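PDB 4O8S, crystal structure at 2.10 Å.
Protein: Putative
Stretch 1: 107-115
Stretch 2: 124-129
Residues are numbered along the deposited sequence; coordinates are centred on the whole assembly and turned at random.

Stretch 1 107-115: RDAPKESEV
Stretch 2, residues 124-129: AKIERI

Two long basic side chains from the second stretch reach across to the first, a segment without regular helix or strand; the contact between the two stretches buries 355 Å², both sides summed. Lys 125 (phi/psi -71/154) occupies the N-cap position, and the helix begins at Ile 126; the backbone hydrogen bond from Ile 129 N to Lys 125 O (3.1 Å) belongs to its first turn. The CA atoms of Val 115 and Ala 124 lie 5.4 Å apart, with both side chains directed away from the opposing stretch.

Lys 125 and Arg 128 both point their CA-to-CB bonds toward stretch 1. Lys 125 is m at chi1 (-63°) and t at chi2, chi3 and chi4, an extended chain long enough to carry its charge to both a backbone carbonyl and a carboxylate: Lys 125 NZ donates to Ser 113 O at 2.9 Å. A weak hydrogen bond from Lys 125 NZ to Glu 114 OE1, 3.4 Å, is also a salt bridge. Glu 114 starts sideways, and chi1 -64° (m) with chi2 -32°, between wells, brings its carboxylate nearer. Glu 114 OE2 accepts from Ser 113 OG at 3.2 Å, with Ser 113 in the p rotamer.

Arg 128 is t through chi1, chi2 and chi3 (-170°, 174°, 173°), then turns its guanidinium with chi4 at 108°. This planar group offers an edge for donating and a face for packing. At the edge, Arg 128 NH2 donates to Asp 108 O at 2.7 Å. Over one face lies Pro 110 (phi/psi -67/151, C-gamma endo), with Pro 110 CD 3.3 Å from Arg 128 NH2; a compact ring suits this place because it covers the planar cation without needing a polar partner. Asp 108 OD1, 3.9 Å from Arg 128 NH2 and well out of the guanidinium plane, adds a long, purely electrostatic salt bridge. Water 1 lies 3.2 Å from both Asp 108 OD1 and Arg 128 NH2, a weak link.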

# COMPACT_ATOMS: atom_id res chain seq x y z
N ARG A 107 17.34 4.22 3.59
CA ARG A 107 18.03 4.09 2.29
C ARG A 107 17.31 3.22 1.23
O ARG A 107 17.92 2.70 0.28
CB ARG A 107 19.49 3.63 2.46
CG ARG A 107 20.44 4.06 1.32
CD ARG A 107 20.80 5.54 1.39
NE ARG A 107 20.07 6.35 0.42
CZ ARG A 107 20.19 7.67 0.32
NH1 ARG A 107 21.01 8.32 1.14
NH2 ARG A 107 19.50 8.35 -0.59
N ASP A 108 16.01 3.06 1.41
CA ASP A 108 15.13 2.55 0.38
C ASP A 108 14.76 3.82 -0.38
O ASP A 108 14.40 3.80 -1.56
CB ASP A 108 13.88 1.99 1.06
CG ASP A 108 13.29 0.78 0.33
OD1 ASP A 108 13.19 0.81 -0.91
OD2 ASP A 108 12.92 -0.19 1.03
N ALA A 109 14.91 4.92 0.35
CA ALA A 109 14.25 6.20 0.10
C ALA A 109 14.14 6.67 -1.34
O ALA A 109 15.12 6.65 -2.09
CB ALA A 109 14.86 7.29 0.96
N PRO A 110 12.94 7.12 -1.72
CA PRO A 110 12.74 7.78 -3.01
C PRO A 110 13.48 9.11 -3.02
O PRO A 110 13.67 9.71 -1.95
CB PRO A 110 11.22 8.03 -3.04
CG PRO A 110 10.81 8.08 -1.60
CD PRO A 110 11.71 7.11 -0.90
N LYS A 111 13.93 9.55 -4.19
CA LYS A 111 14.41 10.91 -4.34
C LYS A 111 13.26 11.85 -3.97
O LYS A 111 12.09 11.49 -4.11
CB LYS A 111 14.87 11.16 -5.78
CG LYS A 111 16.11 10.36 -6.18
CD LYS A 111 16.50 10.61 -7.64
CE LYS A 111 16.77 12.08 -7.93
NZ LYS A 111 17.42 12.30 -9.25
N GLU A 112 13.58 13.04 -3.49
CA GLU A 112 12.54 14.00 -3.11
C GLU A 112 11.58 14.30 -4.26
O GLU A 112 10.43 14.70 -4.05
CB GLU A 112 13.16 15.28 -2.55
CG GLU A 112 12.24 16.06 -1.63
CD GLU A 112 11.72 15.24 -0.46
OE1 GLU A 112 12.42 14.31 0.01
OE2 GLU A 112 10.59 15.51 -0.01
N SER A 113 12.05 14.10 -5.49
CA SER A 113 11.21 14.30 -6.68
C SER A 113 10.34 13.08 -7.01
O SER A 113 9.58 13.11 -7.98
CB SER A 113 12.07 14.69 -7.88
OG SER A 113 12.99 13.66 -8.21
N GLU A 114 10.46 12.01 -6.21
CA GLU A 114 9.57 10.84 -6.35
C GLU A 114 8.51 10.82 -5.26
O GLU A 114 7.85 9.81 -5.03
CB GLU A 114 10.36 9.53 -6.29
CG GLU A 114 11.35 9.33 -7.43
CD GLU A 114 10.89 9.98 -8.74
OE1 GLU A 114 9.98 9.42 -9.41
OE2 GLU A 114 11.45 11.05 -9.09
N VAL A 115 8.35 11.95 -4.57
CA VAL A 115 7.37 12.06 -3.50
C VAL A 115 6.17 12.90 -3.95
O VAL A 115 6.35 13.99 -4.48
CB VAL A 115 7.99 12.70 -2.25
CG1 VAL A 115 6.95 12.86 -1.12
CG2 VAL A 115 9.19 11.88 -1.77
N ALA A 124 4.22 7.83 -1.49
CA ALA A 124 4.95 7.33 -2.66
C ALA A 124 4.09 7.48 -3.91
O ALA A 124 2.85 7.42 -3.83
CB ALA A 124 5.29 5.85 -2.47
N LYS A 125 4.73 7.64 -5.07
CA LYS A 125 3.99 7.68 -6.33
C LYS A 125 3.42 6.32 -6.68
O LYS A 125 3.96 5.27 -6.28
CB LYS A 125 4.87 8.17 -7.48
CG LYS A 125 5.38 9.60 -7.31
CD LYS A 125 6.33 9.97 -8.45
CE LYS A 125 6.63 11.47 -8.45
NZ LYS A 125 7.55 11.86 -9.57
N ILE A 126 2.34 6.34 -7.46
CA ILE A 126 1.61 5.13 -7.81
C ILE A 126 2.52 4.10 -8.47
O ILE A 126 2.43 2.88 -8.19
CB ILE A 126 0.44 5.43 -8.78
CG1 ILE A 126 -0.68 6.17 -8.06
CG2 ILE A 126 -0.12 4.14 -9.38
CD1 ILE A 126 -1.45 5.27 -7.14
N GLU A 127 3.39 4.55 -9.37
CA GLU A 127 4.22 3.60 -10.09
C GLU A 127 5.19 2.85 -9.16
O GLU A 127 5.50 1.69 -9.39
CB GLU A 127 4.95 4.23 -11.30
CG GLU A 127 5.81 5.45 -11.00
CD GLU A 127 6.85 5.72 -12.11
OE1 GLU A 127 7.83 6.45 -11.83
OE2 GLU A 127 6.67 5.21 -13.24
N ARG A 128 5.62 3.50 -8.08
CA ARG A 128 6.48 2.83 -7.10
C ARG A 128 5.65 1.80 -6.32
O ARG A 128 6.10 0.69 -6.04
CB ARG A 128 7.09 3.87 -6.16
CG ARG A 128 8.20 3.37 -5.22
CD ARG A 128 8.79 4.57 -4.46
NE ARG A 128 9.76 4.25 -3.41
CZ ARG A 128 11.08 4.47 -3.49
NH1 ARG A 128 11.60 5.01 -4.59
NH2 ARG A 128 11.87 4.16 -2.47
N ILE A 129 4.41 2.17 -5.98
CA ILE A 129 3.55 1.21 -5.30
C ILE A 129 3.30 -0.03 -6.17
O ILE A 129 3.35 -1.16 -5.67
CB ILE A 129 2.24 1.86 -4.85
CG1 ILE A 129 2.56 3.03 -3.89
CG2 ILE A 129 1.34 0.82 -4.17
CD1 ILE A 129 1.41 4.01 -3.65
O HOH W 1 10.16 1.68 -1.37